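Local coordinates for ethanolamine utilization protein EutN/carboxysome structural protein Ccml (Halothece sp., PDB 6OWG) that probably assembles into pentamers that cap the vertices of the polyhedral protein shell of the carboxysome, at residues 27-32 against 39-44; 55-60 against 74-79. All blocks are in the same frame, centred on the assembly; numbering follows the deposited sequence.

Contact 1: residues 27-32 against 39-44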
ATOM      1  N   LEU D  27      10.625-110.198 -19.493  1.00  4.84           N
ATOM      2  CA  LEU D  27      11.912-110.581 -18.934  1.00  4.84           C
ATOM      3  C   LEU D  27      11.732-111.750 -17.985  1.00  4.84           C
ATOM      4  O   LEU D  27      10.957-111.657 -17.034  1.00  4.84           O
ATOM      5  CB  LEU D  27      12.553-109.422 -18.176  1.00  4.84           C
ATOM      6  CG  LEU D  27      12.456-108.007 -18.721  1.00  4.84           C
ATOM      7  CD1 LEU D  27      12.799-107.062 -17.616  1.00  4.84           C
ATOM      8  CD2 LEU D  27      13.407-107.831 -19.872  1.00  4.84           C
ATOM      9  N   GLN D  28      12.458-112.834 -18.228  1.00  5.85           N
ATOM     10  CA  GLN D  28      12.514-113.949 -17.296  1.00  5.85           C
ATOM     11  C   GLN D  28      13.676-113.739 -16.338  1.00  5.85           C
ATOM     12  O   GLN D  28      14.777-113.378 -16.762  1.00  5.85           O
ATOM     13  CB  GLN D  28      12.671-115.280 -18.025  1.00  5.85           C
ATOM     14  CG  GLN D  28      12.416-116.485 -17.148  1.00  5.85           C
ATOM     15  CD  GLN D  28      12.629-117.786 -17.877  1.00  5.85           C
ATOM     16  OE1 GLN D  28      12.913-117.801 -19.073  1.00  5.85           O
ATOM     17  NE2 GLN D  28      12.497-118.894 -17.160  1.00  5.85           N
ATOM     18  N   PHE D  29      13.429-113.968 -15.055  1.00  5.78           N
ATOM     19  CA  PHE D  29      14.462-113.767 -14.052  1.00  5.78           C
ATOM     20  C   PHE D  29      15.476-114.900 -14.086  1.00  5.78           C
ATOM     21  O   PHE D  29      15.129-116.064 -14.298  1.00  5.78           O
ATOM     22  CB  PHE D  29      13.839-113.658 -12.665  1.00  5.78           C
ATOM     23  CG  PHE D  29      13.080-112.390 -12.451  1.00  5.78           C
ATOM     24  CD1 PHE D  29      13.719-111.169 -12.536  1.00  5.78           C
ATOM     25  CD2 PHE D  29      11.727-112.413 -12.175  1.00  5.78           C
ATOM     26  CE1 PHE D  29      13.019-109.999 -12.346  1.00  5.78           C
ATOM     27  CE2 PHE D  29      11.027-111.241 -11.981  1.00  5.78           C
ATOM     28  CZ  PHE D  29      11.677-110.035 -12.067  1.00  5.78           C
ATOM     29  N   ILE D  30      16.736-114.545 -13.893  1.00  7.16           N
ATOM     30  CA  ILE D  30      17.838-115.493 -13.814  1.00  7.16           C
ATOM     31  C   ILE D  30      18.397-115.432 -12.405  1.00  7.16           C
ATOM     32  O   ILE D  30      18.346-114.387 -11.754  1.00  7.16           O
ATOM     33  CB  ILE D  30      18.928-115.178 -14.856  1.00  7.16           C
ATOM     34  CG1 ILE D  30      19.268-113.698 -14.797  1.00  7.16           C
ATOM     35  CG2 ILE D  30      18.465-115.544 -16.243  1.00  7.16           C
ATOM     36  CD1 ILE D  30      20.326-113.289 -15.709  1.00  7.16           C
ATOM     37  N   ASP D  31      18.930-116.553 -11.927  1.00 10.41           N
ATOM     38  CA  ASP D  31      19.401-116.592 -10.552  1.00 10.41           C
ATOM     39  C   ASP D  31      20.814-116.018 -10.446  1.00 10.41           C
ATOM     40  O   ASP D  31      21.367-115.464 -11.400  1.00 10.41           O
ATOM     41  CB  ASP D  31      19.314-118.015  -9.991  1.00 10.41           C
ATOM     42  CG  ASP D  31      20.142-119.031 -10.773  1.00 10.41           C
ATOM     43  OD1 ASP D  31      20.747-118.694 -11.810  1.00 10.41           O
ATOM     44  OD2 ASP D  31      20.183-120.199 -10.338  1.00 10.41           O
ATOM     45  N   ALA D  32      21.412-116.165  -9.264  1.00 11.57           N
ATOM     46  CA  ALA D  32      22.777-115.693  -9.059  1.00 11.57           C
ATOM     47  C   ALA D  32      23.797-116.586  -9.756  1.00 11.57           C
ATOM     48  O   ALA D  32      24.940-116.168  -9.962  1.00 11.57           O
ATOM     49  CB  ALA D  32      23.082-115.605  -7.564  1.00 11.57           C
ATOM     50  N   LYS D  39      10.080-117.444 -13.079  1.00  7.02           N
ATOM     51  CA  LYS D  39       9.471-116.199 -12.643  1.00  7.02           C
ATOM     52  C   LYS D  39       9.817-115.136 -13.669  1.00  7.02           C
ATOM     53  O   LYS D  39      10.965-115.047 -14.108  1.00  7.02           O
ATOM     54  CB  LYS D  39       9.962-115.783 -11.253  1.00  7.02           C
ATOM     55  CG  LYS D  39       9.241-114.577 -10.690  1.00  7.02           C
ATOM     56  CD  LYS D  39       9.820-114.138  -9.361  1.00  7.02           C
ATOM     57  CE  LYS D  39       9.099-112.905  -8.837  1.00  7.02           C
ATOM     58  NZ  LYS D  39       9.527-112.542  -7.460  1.00  7.02           N
ATOM     59  N   TYR D  40       8.827-114.346 -14.055  1.00  6.60           N
ATOM     60  CA  TYR D  40       8.985-113.368 -15.114  1.00  6.60           C
ATOM     61  C   TYR D  40       8.530-111.996 -14.642  1.00  6.60           C
ATOM     62  O   TYR D  40       8.060-111.822 -13.516  1.00  6.60           O
ATOM     63  CB  TYR D  40       8.199-113.767 -16.370  1.00  6.60           C
ATOM     64  CG  TYR D  40       6.717-113.522 -16.248  1.00  6.60           C
ATOM     65  CD1 TYR D  40       5.935-114.337 -15.448  1.00  6.60           C
ATOM     66  CD2 TYR D  40       6.097-112.479 -16.935  1.00  6.60           C
ATOM     67  CE1 TYR D  40       4.601-114.120 -15.316  1.00  6.60           C
ATOM     68  CE2 TYR D  40       4.745-112.254 -16.810  1.00  6.60           C
ATOM     69  CZ  TYR D  40       4.005-113.084 -16.000  1.00  6.60           C
ATOM     70  OH  TYR D  40       2.653-112.896 -15.856  1.00  6.60           O
ATOM     71  N   GLU D  41       8.683-111.023 -15.531  1.00  5.31           N
ATOM     72  CA  GLU D  41       8.218-109.665 -15.318  1.00  5.31           C
ATOM     73  C   GLU D  41       7.998-109.024 -16.677  1.00  5.31           C
ATOM     74  O   GLU D  41       8.606-109.424 -17.671  1.00  5.31           O
ATOM     75  CB  GLU D  41       9.226-108.848 -14.493  1.00  5.31           C
ATOM     76  CG  GLU D  41       8.653-107.636 -13.775  1.00  5.31           C
ATOM     77  CD  GLU D  41       7.894-107.991 -12.508  1.00  5.31           C
ATOM     78  OE1 GLU D  41       8.296-108.949 -11.815  1.00  5.31           O
ATOM     79  OE2 GLU D  41       6.894-107.306 -12.204  1.00  5.31           O
ATOM     80  N   VAL D  42       7.105-108.045 -16.722  1.00  4.53           N
ATOM     81  CA  VAL D  42       6.971-107.154 -17.865  1.00  4.53           C
ATOM     82  C   VAL D  42       7.413-105.777 -17.401  1.00  4.53           C
ATOM     83  O   VAL D  42       6.844-105.223 -16.454  1.00  4.53           O
ATOM     84  CB  VAL D  42       5.538-107.132 -18.419  1.00  4.53           C
ATOM     85  CG1 VAL D  42       5.437-106.145 -19.566  1.00  4.53           C
ATOM     86  CG2 VAL D  42       5.126-108.521 -18.875  1.00  4.53           C
ATOM     87  N   ALA D  43       8.438-105.233 -18.046  1.00  4.48           N
ATOM     88  CA  ALA D  43       9.060-104.003 -17.590  1.00  4.48           C
ATOM     89  C   ALA D  43       9.175-103.004 -18.727  1.00  4.48           C
ATOM     90  O   ALA D  43       9.275-103.376 -19.897  1.00  4.48           O
ATOM     91  CB  ALA D  43      10.445-104.264 -17.007  1.00  4.48           C
ATOM     92  N   ALA D  44       9.148-101.727 -18.362  1.00  5.43           N
ATOM     93  CA  ALA D  44       9.491-100.663 -19.288  1.00  5.43           C
ATOM     94  C   ALA D  44      10.980-100.709 -19.604  1.00  5.43           C
ATOM     95  O   ALA D  44      11.799-101.120 -18.781  1.00  5.43           O
ATOM     96  CB  ALA D  44       9.122 -99.305 -18.700  1.00  5.43           C
TER

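Contact 2: residues 55-60 against 74-79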
ATOM      1  N   VAL D  55      19.689-107.964 -18.269  1.00  4.56           N
ATOM      2  CA  VAL D  55      19.327-106.627 -17.827  1.00  4.56           C
ATOM      3  C   VAL D  55      19.155-106.623 -16.317  1.00  4.56           C
ATOM      4  O   VAL D  55      18.912-107.654 -15.689  1.00  4.56           O
ATOM      5  CB  VAL D  55      18.042-106.108 -18.512  1.00  4.56           C
ATOM      6  CG1 VAL D  55      18.285-105.855 -19.985  1.00  4.56           C
ATOM      7  CG2 VAL D  55      16.891-107.077 -18.315  1.00  4.56           C
ATOM      8  N   LEU D  56      19.305-105.439 -15.736  1.00  4.54           N
ATOM      9  CA  LEU D  56      18.897-105.183 -14.363  1.00  4.54           C
ATOM     10  C   LEU D  56      17.539-104.502 -14.393  1.00  4.54           C
ATOM     11  O   LEU D  56      17.373-103.463 -15.037  1.00  4.54           O
ATOM     12  CB  LEU D  56      19.907-104.311 -13.621  1.00  4.54           C
ATOM     13  CG  LEU D  56      21.210-104.954 -13.164  1.00  4.54           C
ATOM     14  CD1 LEU D  56      22.037-103.921 -12.446  1.00  4.54           C
ATOM     15  CD2 LEU D  56      20.945-106.145 -12.267  1.00  4.54           C
ATOM     16  N   VAL D  57      16.574-105.088 -13.699  1.00  4.36           N
ATOM     17  CA  VAL D  57      15.220-104.563 -13.627  1.00  4.36           C
ATOM     18  C   VAL D  57      14.893-104.256 -12.170  1.00  4.36           C
ATOM     19  O   VAL D  57      15.202-105.045 -11.272  1.00  4.36           O
ATOM     20  CB  VAL D  57      14.212-105.542 -14.281  1.00  4.36           C
ATOM     21  CG1 VAL D  57      14.328-106.942 -13.711  1.00  4.36           C
ATOM     22  CG2 VAL D  57      12.788-105.039 -14.155  1.00  4.36           C
ATOM     23  N   ASN D  58      14.333-103.077 -11.927  1.00  4.98           N
ATOM     24  CA  ASN D  58      13.916-102.721 -10.586  1.00  4.98           C
ATOM     25  C   ASN D  58      12.423-103.001 -10.421  1.00  4.98           C
ATOM     26  O   ASN D  58      11.736-103.414 -11.357  1.00  4.98           O
ATOM     27  CB  ASN D  58      14.294-101.268 -10.260  1.00  4.98           C
ATOM     28  CG  ASN D  58      13.682-100.244 -11.211  1.00  4.98           C
ATOM     29  OD1 ASN D  58      12.896-100.561 -12.095  1.00  4.98           O
ATOM     30  ND2 ASN D  58      14.052 -98.993 -11.015  1.00  4.98           N
ATOM     31  N   ARG D  59      11.913-102.765  -9.219  1.00  5.59           N
ATOM     32  CA  ARG D  59      10.525-103.047  -8.909  1.00  5.59           C
ATOM     33  C   ARG D  59       9.959-101.872  -8.132  1.00  5.59           C
ATOM     34  O   ARG D  59      10.682-101.165  -7.429  1.00  5.59           O
ATOM     35  CB  ARG D  59      10.390-104.347  -8.109  1.00  5.59           C
ATOM     36  CG  ARG D  59       9.066-105.051  -8.283  1.00  5.59           C
ATOM     37  CD  ARG D  59       9.070-106.413  -7.616  1.00  5.59           C
ATOM     38  NE  ARG D  59       9.075-106.308  -6.161  1.00  5.59           N
ATOM     39  CZ  ARG D  59       8.914-107.338  -5.337  1.00  5.59           C
ATOM     40  NH1 ARG D  59       8.725-108.554  -5.825  1.00  5.59           N
ATOM     41  NH2 ARG D  59       8.935-107.150  -4.026  1.00  5.59           N
ATOM     42  N   GLY D  60       8.658-101.658  -8.283  1.00  4.64           N
ATOM     43  CA  GLY D  60       7.962-100.702  -7.450  1.00  4.64           C
ATOM     44  C   GLY D  60       8.049 -99.267  -7.914  1.00  4.64           C
ATOM     45  O   GLY D  60       8.054 -98.990  -9.114  1.00  4.64           O
ATOM     46  N   LEU D  74       3.793 -97.629 -13.875  1.00  6.36           N
ATOM     47  CA  LEU D  74       4.830 -98.624 -14.100  1.00  6.36           C
ATOM     48  C   LEU D  74       5.389 -99.078 -12.763  1.00  6.36           C
ATOM     49  O   LEU D  74       5.668 -98.248 -11.891  1.00  6.36           O
ATOM     50  CB  LEU D  74       5.949 -98.054 -14.972  1.00  6.36           C
ATOM     51  CG  LEU D  74       5.537 -97.594 -16.367  1.00  6.36           C
ATOM     52  CD1 LEU D  74       6.602 -96.710 -16.952  1.00  6.36           C
ATOM     53  CD2 LEU D  74       5.302 -98.784 -17.258  1.00  6.36           C
ATOM     54  N   ASP D  75       5.551-100.390 -12.600  1.00  5.10           N
ATOM     55  CA  ASP D  75       6.138-100.950 -11.389  1.00  5.10           C
ATOM     56  C   ASP D  75       7.368-101.798 -11.680  1.00  5.10           C
ATOM     57  O   ASP D  75       7.830-102.523 -10.795  1.00  5.10           O
ATOM     58  CB  ASP D  75       5.100-101.771 -10.617  1.00  5.10           C
ATOM     59  CG  ASP D  75       4.648-103.000 -11.371  1.00  5.10           C
ATOM     60  OD1 ASP D  75       4.606-102.948 -12.610  1.00  5.10           O
ATOM     61  OD2 ASP D  75       4.330-104.020 -10.728  1.00  5.10           O
ATOM     62  N   ALA D  76       7.903-101.726 -12.895  1.00  4.69           N
ATOM     63  CA  ALA D  76       9.100-102.459 -13.274  1.00  4.69           C
ATOM     64  C   ALA D  76       9.744-101.729 -14.439  1.00  4.69           C
ATOM     65  O   ALA D  76       9.045-101.207 -15.307  1.00  4.69           O
ATOM     66  CB  ALA D  76       8.780-103.906 -13.656  1.00  4.69           C
ATOM     67  N   MET D  77      11.074-101.695 -14.448  1.00  5.23           N
ATOM     68  CA  MET D  77      11.803-100.920 -15.441  1.00  5.23           C
ATOM     69  C   MET D  77      13.212-101.471 -15.572  1.00  5.23           C
ATOM     70  O   MET D  77      13.885-101.686 -14.565  1.00  5.23           O
ATOM     71  CB  MET D  77      11.850 -99.443 -15.047  1.00  5.23           C
ATOM     72  CG  MET D  77      12.707 -98.585 -15.939  1.00  5.23           C
ATOM     73  SD  MET D  77      12.357 -96.839 -15.741  1.00  5.23           S
ATOM     74  CE  MET D  77      13.324 -96.468 -14.290  1.00  5.23           C
ATOM     75  N   VAL D  78      13.652-101.693 -16.808  1.00  4.72           N
ATOM     76  CA  VAL D  78      15.051-102.011 -17.058  1.00  4.72           C
ATOM     77  C   VAL D  78      15.882-100.760 -16.810  1.00  4.72           C
ATOM     78  O   VAL D  78      15.695 -99.732 -17.468  1.00  4.72           O
ATOM     79  CB  VAL D  78      15.248-102.537 -18.485  1.00  4.72           C
ATOM     80  CG1 VAL D  78      16.720-102.597 -18.831  1.00  4.72           C
ATOM     81  CG2 VAL D  78      14.604-103.895 -18.639  1.00  4.72           C
ATOM     82  N   VAL D  79      16.797-100.835 -15.845  1.00  5.02           N
ATOM     83  CA  VAL D  79      17.641 -99.694 -15.518  1.00  5.02           C
ATOM     84  C   VAL D  79      19.036 -99.807 -16.118  1.00  5.02           C
ATOM     85  O   VAL D  79      19.709 -98.780 -16.284  1.00  5.02           O
ATOM     86  CB  VAL D  79      17.738 -99.492 -13.992  1.00  5.02           C
ATOM     87  CG1 VAL D  79      16.399 -99.102 -13.441  1.00  5.02           C
ATOM     88  CG2 VAL D  79      18.243-100.747 -13.309  1.00  5.02           C
TER

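Contact 1: residues 27-32 against 39-44
An antiparallel strand pair of the OB-like beta-barrel, as expected in the EutN/CcmL family, joins L27, Q28 and F29 to K39, Y40 and E41. L27 and E41 form a hydrogen-bonded pair: L27 N donates to E41 O at 2.8 Å, almost straight, while the return bond from E41 N to L27 O is more bent (138°). F29 N to K39 O (2.9 Å) adds a third bond towards the turn. F29 carries most of the side-chain contact. With CG anti to its carbonyl carbon (chi1 -71°), its ring swings towards strand 39-44. The extended K39 chain crosses it at a slant, CG lying 3.6 Å from F29 CD2. E41 CB meets F29 CZ at 3.6 Å, and its chain, bent at chi2, brings OE1 to the ring edge with the carboxylate plane turned 53° from the ring. An alanine at F29 would probably open a gap here, leaving the K39 methylenes and E41 CB without their apolar partner. Y40 leads away instead, its OH making weak hydrogen bonds to I30 O and M3 N of a neighbouring subunit. On the barrel side, L27 CD1 rests on A43 CB, 3.7 Å away.

Contact 2: residues 55-60 against 74-79
V55 and V78 meet at about a right angle between strands 54-59 and 76-81, an antiparallel pair of the OB-like barrel. Both gamma carbons of V78 are turned to V55, CG1 lying 3.8 Å from V55 CB, and CG2 facing V55 CG2. V57 is paired with V78 across the strands, and its CG2, set anti to the backbone N, reaches along the same face to A76 CB at 4.2 Å. L27 touches V55, V57 and V78, so this face belongs to the barrel interior.

N58 and M77 lie on the other face, side by side and pointing the same way. N58 CG stands between its own backbone N and carbonyl carbon (chi1 59°), which folds the amide back over strand 76-81. V79 crosses this amide obliquely, CG1 sitting 3.4 Å from N58 ND2, while V79 CG2 turns to L56 CB. ND2 also makes a weak hydrogen bond to P73 O of a neighbouring subunit, on which M77 and V79 pack too.

The backbones are joined by V79 N to L56 O (2.8 Å), N58 N to M77 O (3.0 Å) and G60 N to D75 O (2.8 Å). In the last, the donor stands 43° out of the carbonyl plane. G60 has a positive phi (84°), a backbone shape that by itself favours glycine. D75 OD1 accepts a hydrogen bond from M1 N of another subunit. The chemistry is thus divided: V55, V57, A76 and V78 give the interior face aliphatic contacts, whereas the amide of N58, weakly, and the carboxylate of D75 reach polar groups of neighbouring subunits.

How the contacts relate
Contacts 1 and 2 lie about 9 Å apart, centre to centre, in one barrel wall: strand 2-11 separates 24-30 from 54-59, and the outer strands 39-44 and 76-81 come together to close the barrel. The closure runs through A44, whose O probably accepts a hydrogen bond from V78 N (2.8 Å) and whose N probably donates one to A76 O (3.1 Å), the bonding pattern of parallel strands. V42 O also packs on A76 CB. Inside, F29 CE1 touches V57 CG1 at 3.6 Å, joining the two sets of side chains in one core. Both contacts lie within reach of the same two neighbouring subunits, so the barrel wall they build also borders the subunit interfaces.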